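Local coordinates for monosaccharide ABC transporter substrate-binding protein, CUT2 family (Acidothermus cellulolyticus, PDB 4RU1), which probably captures sugars or cyclitols for uptake by an ABC transporter, and is held here in complex with myo-inositol, at residues M121-D126 with V261-L266; K193-P198 with K219-N224; A238-G243 with S290-V295. All coordinates share one frame; numbering follows the deposited sequence. Where two conformers were deposited one is given.

Contact 1 (M121-D126 with V261-L266)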
loop_
_atom_site.group_PDB
_atom_site.type_symbol
_atom_site.label_atom_id
_atom_site.label_comp_id
_atom_site.label_asym_id
_atom_site.label_seq_id
_atom_site.Cartn_x
_atom_site.Cartn_y
_atom_site.Cartn_z
ATOM N N MET A 121 -4.516 -8.308 14.934
ATOM C CA MET A 121 -5.446 -7.676 14.000
ATOM C C MET A 121 -4.682 -7.296 12.712
ATOM O O MET A 121 -3.432 -7.269 12.700
ATOM C CB MET A 121 -5.962 -6.413 14.582
ATOM C CG MET A 121 -6.869 -6.438 15.798
ATOM S SD MET A 121 -7.403 -4.899 16.532
ATOM C CE MET A 121 -6.337 -4.799 18.024
ATOM N N TYR A 122 -5.393 -6.957 11.658
ATOM C CA TYR A 122 -4.780 -6.494 10.440
ATOM C C TYR A 122 -5.642 -5.455 9.806
ATOM O O TYR A 122 -6.875 -5.637 9.778
ATOM C CB TYR A 122 -4.651 -7.597 9.396
ATOM C CG TYR A 122 -3.896 -7.220 8.115
ATOM C CD1 TYR A 122 -2.535 -7.350 7.962
ATOM C CD2 TYR A 122 -4.601 -6.742 7.013
ATOM C CE1 TYR A 122 -1.878 -6.943 6.793
ATOM C CE2 TYR A 122 -3.948 -6.317 5.814
ATOM C CZ TYR A 122 -2.570 -6.470 5.727
ATOM O OH TYR A 122 -1.896 -6.172 4.574
ATOM N N PHE A 123 -5.063 -4.375 9.298
ATOM C CA PHE A 123 -5.774 -3.265 8.558
ATOM C C PHE A 123 -5.156 -3.061 7.187
ATOM O O PHE A 123 -3.943 -2.768 7.070
ATOM C CB PHE A 123 -5.695 -1.940 9.376
ATOM C CG PHE A 123 -6.344 -2.059 10.732
ATOM C CD1 PHE A 123 -5.623 -2.563 11.768
ATOM C CD2 PHE A 123 -7.718 -1.864 10.892
ATOM C CE1 PHE A 123 -6.234 -2.772 13.007
ATOM C CE2 PHE A 123 -8.330 -2.066 12.121
ATOM C CZ PHE A 123 -7.562 -2.521 13.165
ATOM N N GLY A 124 -5.982 -3.239 6.156
ATOM C CA GLY A 124 -5.614 -2.927 4.792
ATOM C C GLY A 124 -6.577 -3.450 3.832
ATOM O O GLY A 124 -7.683 -3.892 4.191
ATOM N N GLN A 125 -6.152 -3.535 2.579
ATOM C CA GLN A 125 -7.048 -4.084 1.567
ATOM C C GLN A 125 -6.537 -5.414 1.076
ATOM O O GLN A 125 -5.307 -5.712 1.115
ATOM C CB GLN A 125 -7.310 -3.051 0.464
ATOM C CG GLN A 125 -6.699 -3.229 -0.885
ATOM C CD GLN A 125 -6.682 -1.988 -1.735
ATOM O OE1 GLN A 125 -7.558 -1.142 -1.598
ATOM N NE2 GLN A 125 -5.701 -1.878 -2.595
ATOM N N ASP A 126 -7.472 -6.248 0.632
ATOM C CA ASP A 126 -7.142 -7.553 0.183
ATOM C C ASP A 126 -6.669 -7.349 -1.239
ATOM O O ASP A 126 -7.449 -6.950 -2.114
ATOM C CB ASP A 126 -8.402 -8.461 0.233
ATOM C CG ASP A 126 -8.096 -9.902 -0.242
ATOM O OD1 ASP A 126 -7.291 -10.108 -1.171
ATOM O OD2 ASP A 126 -8.709 -10.855 0.264
ATOM N N VAL A 261 -2.733 2.424 15.080
ATOM C CA VAL A 261 -2.480 3.047 16.367
ATOM C C VAL A 261 -3.716 2.904 17.285
ATOM O O VAL A 261 -3.583 2.477 18.449
ATOM C CB VAL A 261 -2.018 4.488 16.259
ATOM C CG1 VAL A 261 -1.964 5.136 17.628
ATOM C CG2 VAL A 261 -0.689 4.526 15.554
ATOM N N ASP A 262 -4.880 3.341 16.827
ATOM C CA ASP A 262 -6.079 3.390 17.674
ATOM C C ASP A 262 -6.557 2.024 18.129
ATOM O O ASP A 262 -7.097 1.903 19.253
ATOM C CB ASP A 262 -7.182 4.179 16.955
ATOM C CG ASP A 262 -8.219 4.708 17.898
ATOM O OD1 ASP A 262 -7.865 5.519 18.782
ATOM O OD2 ASP A 262 -9.434 4.418 17.742
ATOM N N SER A 263 -6.378 0.995 17.317
ATOM C CA SER A 263 -6.693 -0.352 17.669
ATOM C C SER A 263 -5.808 -0.839 18.798
ATOM O O SER A 263 -6.277 -1.591 19.663
ATOM C CB SER A 263 -6.708 -1.274 16.456
ATOM O OG SER A 263 -5.381 -1.647 16.052
ATOM N N LEU A 264 -4.521 -0.480 18.751
ATOM C CA LEU A 264 -3.649 -0.842 19.885
ATOM C C LEU A 264 -4.107 -0.133 21.166
ATOM O O LEU A 264 -4.102 -0.723 22.277
ATOM C CB LEU A 264 -2.176 -0.519 19.578
ATOM C CG LEU A 264 -1.519 -1.496 18.653
ATOM C CD1 LEU A 264 -0.164 -1.043 18.096
ATOM C CD2 LEU A 264 -1.288 -2.774 19.418
ATOM N N TRP A 265 -4.602 1.078 21.018
ATOM C CA TRP A 265 -5.087 1.831 22.190
ATOM C C TRP A 265 -6.340 1.115 22.734
ATOM O O TRP A 265 -6.441 0.924 23.944
ATOM C CB TRP A 265 -5.318 3.319 21.891
ATOM C CG TRP A 265 -6.039 4.107 22.964
ATOM C CD1 TRP A 265 -5.451 4.899 23.922
ATOM C CD2 TRP A 265 -7.455 4.186 23.165
ATOM N NE1 TRP A 265 -6.444 5.505 24.707
ATOM C CE2 TRP A 265 -7.670 5.039 24.278
ATOM C CE3 TRP A 265 -8.557 3.598 22.527
ATOM C CZ2 TRP A 265 -8.943 5.331 24.737
ATOM C CZ3 TRP A 265 -9.828 3.889 22.992
ATOM C CH2 TRP A 265 -10.002 4.722 24.103
ATOM N N LEU A 266 -7.275 0.691 21.900
ATOM C CA LEU A 266 -8.418 -0.067 22.367
ATOM C C LEU A 266 -8.070 -1.408 23.024
ATOM O O LEU A 266 -8.638 -1.817 24.067
ATOM C CB LEU A 266 -9.359 -0.354 21.159
ATOM C CG LEU A 266 -10.346 0.699 20.687
ATOM C CD1 LEU A 266 -10.917 0.331 19.308
ATOM C CD2 LEU A 266 -11.495 0.800 21.716
#
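Ser263 meets Met121 and Phe123 on the inner face of helix 253-270, where two side chains of strand 121-124 reach from the sheet toward the helix. The contact is van der Waals throughout. Met121 runs straight to its sulfur, with CG anti to the carbonyl carbon (chi1 -67°), then bends at chi3; SD lies 3.7 Å from Ser263 CB, and the bend sets the methyl CE 3.6 Å from the backbone O of Ser263. Phe123 comes in alongside, bringing the far end of its ring to the same serine: CZ is 3.6 Å from Ser263 CB. No hydrogen bond joins the segments. Ser263 OG sits obliquely to the Phe123 ring, 3.4 Å from CE1. With chi1 at 79° the oxygen also turns back along its own helix to bond the carbonyl of Glu259, one turn earlier, so this buried hydroxyl is satisfied without the strand. With Met121 cut back to an alanine, the SD and CE contacts go, which would probably open a gap beside the Ser263 carbonyl and leave Phe123 the sole side chain of this strand segment touching the serine. The setting is the first alpha/beta lobe of a type I periplasmic binding protein. Tyr122, alternating along the strand, points away from the helix and stacks on Trp114. Strand 121-124 lies parallel between strands 104-107 and 280-281, with Phe123 bonded through its backbone to Ala106 and to Asn108, a residue of the inositol pocket; the Phe123 side chain itself is about 11 Å from the ligand. Ser263 and Leu264 also rest on Val105 of strand 104-107, and Val261 on Ala43 and Ala46, so helix 253-270 packs on the sheet and beside helix 35-49.

Contact 2 (K193-P198 with K219-N224)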
loop_
_atom_site.group_PDB
_atom_site.type_symbol
_atom_site.label_atom_id
_atom_site.label_comp_id
_atom_site.label_asym_id
_atom_site.label_seq_id
_atom_site.Cartn_x
_atom_site.Cartn_y
_atom_site.Cartn_z
ATOM N N LYS A 193 9.329 -0.129 -23.007
ATOM C CA LYS A 193 8.464 -1.273 -23.081
ATOM C C LYS A 193 7.264 -0.939 -23.958
ATOM O O LYS A 193 6.860 -1.724 -24.797
ATOM C CB LYS A 193 8.038 -1.720 -21.674
ATOM C CG LYS A 193 7.054 -2.863 -21.705
ATOM C CD LYS A 193 7.741 -4.224 -21.839
ATOM C CE LYS A 193 7.080 -5.094 -22.907
ATOM N NZ LYS A 193 7.378 -4.677 -24.305
ATOM N N LEU A 194 6.691 0.270 -23.796
ATOM C CA LEU A 194 5.545 0.664 -24.625
ATOM C C LEU A 194 5.915 0.768 -26.108
ATOM O O LEU A 194 5.107 0.369 -26.999
ATOM C CB LEU A 194 4.972 2.024 -24.136
ATOM C CG LEU A 194 4.361 1.875 -22.740
ATOM C CD1 LEU A 194 3.852 3.217 -22.200
ATOM C CD2 LEU A 194 3.238 0.832 -22.639
ATOM N N LYS A 195 7.079 1.346 -26.400
ATOM C CA LYS A 195 7.521 1.488 -27.807
ATOM C C LYS A 195 7.763 0.124 -28.453
ATOM O O LYS A 195 7.544 -0.110 -29.645
ATOM C CB LYS A 195 8.857 2.321 -27.841
ATOM C CG LYS A 195 8.680 3.803 -27.932
ATOM C CD LYS A 195 9.959 4.476 -28.439
ATOM C CE LYS A 195 10.074 4.397 -29.958
ATOM N NZ LYS A 195 11.115 5.325 -30.476
ATOM N N GLN A 196 8.284 -0.789 -27.648
ATOM C CA GLN A 196 8.654 -2.106 -28.143
ATOM C C GLN A 196 7.433 -2.927 -28.423
ATOM O O GLN A 196 7.514 -3.846 -29.206
ATOM C CB GLN A 196 9.602 -2.770 -27.136
ATOM C CG GLN A 196 10.966 -2.103 -27.139
ATOM C CD GLN A 196 11.907 -2.325 -25.914
ATOM O OE1 GLN A 196 11.614 -3.020 -24.951
ATOM N NE2 GLN A 196 13.039 -1.632 -25.966
ATOM N N ASP A 197 6.362 -2.696 -27.685
ATOM C CA ASP A 197 5.141 -3.438 -27.918
ATOM C C ASP A 197 3.908 -2.504 -27.938
ATOM O O ASP A 197 3.208 -2.265 -26.893
ATOM C CB ASP A 197 4.926 -4.497 -26.843
ATOM C CG ASP A 197 3.853 -5.471 -27.211
ATOM O OD1 ASP A 197 3.125 -5.244 -28.201
ATOM O OD2 ASP A 197 3.692 -6.450 -26.471
ATOM N N PRO A 198 3.552 -2.022 -29.111
ATOM C CA PRO A 198 2.451 -1.093 -29.210
ATOM C C PRO A 198 1.068 -1.707 -28.948
ATOM O O PRO A 198 0.073 -0.957 -28.766
ATOM C CB PRO A 198 2.535 -0.592 -30.666
ATOM C CG PRO A 198 3.918 -0.859 -31.110
ATOM C CD PRO A 198 4.471 -1.980 -30.269
ATOM N N LYS A 219 3.543 9.430 -23.137
ATOM C CA LYS A 219 3.777 10.567 -24.101
ATOM C C LYS A 219 5.133 10.417 -24.783
ATOM O O LYS A 219 5.276 10.558 -26.001
ATOM C CB LYS A 219 3.666 11.877 -23.336
ATOM C CG LYS A 219 2.309 12.540 -23.459
ATOM C CD LYS A 219 1.999 13.540 -22.341
ATOM C CE LYS A 219 3.039 14.627 -22.217
ATOM N NZ LYS A 219 2.977 15.140 -20.828
ATOM N N ASP A 220 6.152 10.103 -23.983
ATOM C CA ASP A 220 7.494 9.967 -24.517
ATOM C C ASP A 220 7.548 8.896 -25.655
ATOM O O ASP A 220 8.255 9.043 -26.661
ATOM C CB ASP A 220 8.402 9.512 -23.437
ATOM C CG ASP A 220 8.862 10.630 -22.486
ATOM O OD1 ASP A 220 8.630 11.833 -22.738
ATOM O OD2 ASP A 220 9.410 10.224 -21.455
ATOM N N ALA A 221 6.883 7.758 -25.414
ATOM C CA ALA A 221 6.843 6.629 -26.303
ATOM C C ALA A 221 5.915 6.843 -27.526
ATOM O O ALA A 221 5.909 5.993 -28.409
ATOM C CB ALA A 221 6.342 5.428 -25.539
ATOM N N GLY A 222 5.157 7.930 -27.569
ATOM C CA GLY A 222 4.116 8.122 -28.579
ATOM C C GLY A 222 3.119 6.968 -28.589
ATOM O O GLY A 222 2.622 6.598 -29.652
ATOM N N SER A 223 2.804 6.417 -27.408
ATOM C CA SER A 223 1.877 5.294 -27.294
ATOM C C SER A 223 0.447 5.767 -27.087
ATOM O O SER A 223 0.178 6.878 -26.671
ATOM C CB SER A 223 2.315 4.434 -26.102
ATOM O OG SER A 223 1.439 3.437 -25.627
ATOM N N ASN A 224 -0.485 4.854 -27.347
ATOM C CA ASN A 224 -1.915 5.107 -27.174
ATOM C C ASN A 224 -2.421 4.428 -25.965
ATOM O O ASN A 224 -3.615 4.459 -25.711
ATOM C CB ASN A 224 -2.771 4.720 -28.405
ATOM C CG ASN A 224 -2.509 5.646 -29.592
ATOM O OD1 ASN A 224 -2.439 6.876 -29.434
ATOM N ND2 ASN A 224 -2.366 5.072 -30.774
HETATM O O HOH W 1 2.072 0.476 -26.145
HETATM O O HOH W 2 0.565 2.447 -28.732
#
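Leu194 packs against Ala221 and Ser223 where two successive helices of beta-alpha-beta units, 183-196 and 208-220, reach their C-terminal ends. From its CB outward, Leu194 first meets the methyl of Ala221, CB to CB at 3.9 Å, and the same carbon lies 4.1 Å from Ser223 OG. CG lies beside the backbone N (chi1 -67°), which carries the branch onward past the serine, and the methyl CD1 ends 4.2 Å from that hydroxyl oxygen. Lys195 adds its own aliphatic part: CG lies 3.7 Å from Ala221 CB and also touches the backbone O of Ala221, so the small alanine side chain is wedged between two neighbours of one helix turn. Gly222, with positive phi, closes helix 208-220 in a Schellman motif, and the chain turns there from Ala221 to Ser223. Ser223 OG bonds the backbone N of Ala225, two residues on. Water completes the junction on the loop side. One molecule accepts from Asn224 N at 3.0 Å and gives a weak bond to Pro198 O; the other donates to Asp197 O at 3.1 Å and bonds Ser223 OG, also at 3.1 Å.

Contact 3 (A238-G243 with S290-V295)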
loop_
_atom_site.group_PDB
_atom_site.type_symbol
_atom_site.label_atom_id
_atom_site.label_comp_id
_atom_site.label_asym_id
_atom_site.label_seq_id
_atom_site.Cartn_x
_atom_site.Cartn_y
_atom_site.Cartn_z
ATOM N N ALA A 238 -6.821 15.509 -10.317
ATOM C CA ALA A 238 -6.776 16.224 -11.621
ATOM C C ALA A 238 -6.636 15.307 -12.793
ATOM O O ALA A 238 -7.292 15.485 -13.852
ATOM C CB ALA A 238 -5.644 17.213 -11.626
ATOM N N GLU A 239 -5.751 14.324 -12.613
ATOM C CA GLU A 239 -5.492 13.320 -13.632
ATOM C C GLU A 239 -6.709 12.488 -13.976
ATOM O O GLU A 239 -6.935 12.151 -15.138
ATOM C CB GLU A 239 -4.259 12.457 -13.247
ATOM C CG GLU A 239 -3.023 13.295 -13.379
ATOM C CD GLU A 239 -1.838 12.784 -12.625
ATOM O OE1 GLU A 239 -1.923 11.857 -11.777
ATOM O OE2 GLU A 239 -0.783 13.377 -12.823
ATOM N N ILE A 240 -7.515 12.113 -13.002
ATOM C CA ILE A 240 -8.792 11.443 -13.278
ATOM C C ILE A 240 -9.778 12.394 -13.988
ATOM O O ILE A 240 -10.360 12.060 -14.973
ATOM C CB ILE A 240 -9.427 10.940 -11.958
ATOM C CG1 ILE A 240 -8.586 9.790 -11.357
ATOM C CG2 ILE A 240 -10.813 10.428 -12.138
ATOM C CD1 ILE A 240 -8.890 9.449 -9.910
ATOM N N GLU A 241 -9.892 13.604 -13.494
ATOM C CA GLU A 241 -10.759 14.623 -14.137
ATOM C C GLU A 241 -10.451 14.897 -15.628
ATOM O O GLU A 241 -11.363 14.961 -16.464
ATOM C CB GLU A 241 -10.662 15.931 -13.319
ATOM C CG GLU A 241 -11.244 15.893 -11.891
ATOM C CD GLU A 241 -10.622 16.891 -10.914
ATOM O OE1 GLU A 241 -10.078 17.929 -11.365
ATOM O OE2 GLU A 241 -10.677 16.638 -9.678
ATOM N N ASN A 242 -9.172 15.020 -15.964
ATOM C CA ASN A 242 -8.743 15.335 -17.337
ATOM C C ASN A 242 -8.479 14.092 -18.244
ATOM O O ASN A 242 -8.051 14.240 -19.400
ATOM C CB ASN A 242 -7.554 16.296 -17.363
ATOM C CG ASN A 242 -6.293 15.725 -16.754
ATOM O OD1 ASN A 242 -6.092 14.509 -16.709
ATOM N ND2 ASN A 242 -5.429 16.596 -16.283
ATOM N N GLY A 243 -8.724 12.888 -17.724
ATOM C CA GLY A 243 -8.561 11.689 -18.535
ATOM C C GLY A 243 -7.123 11.102 -18.600
ATOM O O GLY A 243 -6.939 10.123 -19.328
ATOM N N SER A 290 -16.764 9.838 -12.007
ATOM C CA SER A 290 -18.071 9.945 -11.367
ATOM C C SER A 290 -18.040 10.285 -9.857
ATOM O O SER A 290 -19.015 10.818 -9.301
ATOM C CB SER A 290 -18.856 8.648 -11.646
ATOM O OG SER A 290 -18.586 7.609 -10.696
ATOM N N ASN A 291 -16.953 9.961 -9.169
ATOM C CA ASN A 291 -16.887 10.162 -7.727
ATOM C C ASN A 291 -15.623 10.841 -7.159
ATOM O O ASN A 291 -15.409 10.949 -5.937
ATOM C CB ASN A 291 -17.123 8.824 -7.019
ATOM C CG ASN A 291 -16.121 7.745 -7.431
ATOM O OD1 ASN A 291 -15.122 8.054 -8.045
ATOM N ND2 ASN A 291 -16.443 6.518 -7.179
ATOM N N VAL A 292 -14.748 11.282 -8.047
ATOM C CA VAL A 292 -13.510 11.907 -7.634
ATOM C C VAL A 292 -13.649 13.227 -6.879
ATOM O O VAL A 292 -12.841 13.513 -6.022
ATOM C CB VAL A 292 -12.509 12.004 -8.814
ATOM C CG1 VAL A 292 -13.032 12.882 -9.947
ATOM C CG2 VAL A 292 -11.099 12.398 -8.329
ATOM N N ALA A 293 -14.677 13.996 -7.218
ATOM C CA ALA A 293 -14.924 15.265 -6.522
ATOM C C ALA A 293 -14.970 15.166 -4.988
ATOM O O ALA A 293 -14.466 16.061 -4.283
ATOM C CB ALA A 293 -16.178 15.957 -7.066
ATOM N N ALA A 294 -15.548 14.075 -4.494
ATOM C CA ALA A 294 -15.624 13.791 -3.060
ATOM C C ALA A 294 -14.247 13.616 -2.395
ATOM O O ALA A 294 -14.085 13.938 -1.224
ATOM C CB ALA A 294 -16.464 12.547 -2.823
ATOM N N VAL A 295 -13.245 13.186 -3.150
ATOM C CA VAL A 295 -11.921 12.930 -2.595
ATOM C C VAL A 295 -10.861 13.986 -2.907
ATOM O O VAL A 295 -9.867 14.119 -2.211
ATOM C CB VAL A 295 -11.437 11.466 -2.855
ATOM C CG1 VAL A 295 -11.049 11.244 -4.305
ATOM C CG2 VAL A 295 -10.316 11.074 -1.885
#
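Val295 N donates a hydrogen bond to Val292 O at 2.9 Å, at the weakly bonded start of helix 293-300, and Val292 is the residue that makes the whole contact with helix 236-241. Both methyls of Val292 are used. CG1, placed between the backbone N and the carbonyl carbon (chi1 63°), lies 4.0 Å from Ile240 CG2, while CG2 lies 4.0 Å from Ile240 CD1; the two branched side chains run antiparallel past one another. CG1 has a second neighbour in Glu241 CG, also at 4.0 Å. Only this aliphatic part of the glutamate takes part: its chain continues extended beyond CG, and the residue is exposed at the margin of an otherwise buried contact. In the fold, this is the second alpha/beta lobe, whose last strand, 285-287, runs antiparallel to 248-250 and leads into helix 293-300. Val292 and Val295 both rest on Val287 of that edge strand, and Asn291 ties the connection from the strand to the helix, bonding Asp288 N through OD1 and Phe286 O through ND2. On the opposing segment Asn242 N makes the last regular helical bond, to Ala238 O at 2.9 Å. A Schellman motif follows: Gly243 N bonds Ile240 O weakly, and the positive phi of Gly243 swings the chain away to Gln244, whose N is taken by Asn242 OD1.

Contact 1 belongs to one lobe, on the parallel sheet containing strand 121-124; contacts 2 and 3 belong to the other, beside the mixed sheet that runs from 172-177 to 285-287. Contacts 1 and 2 are on opposite sides of the chain's centre, about 41 Å between centres, whereas contacts 2 and 3 are about 25 Å apart between centres, with nearest atoms about 9 Å apart. Along the chain, both segments of contact 2 fall between those of contact 1, and contact 3 follows contact 2. Contacts 1 and 3 alternate, because the chain returns to the first lobe with helix 253-270 and crosses again after strand 280-281, tying together the two lobes that hold myo-inositol.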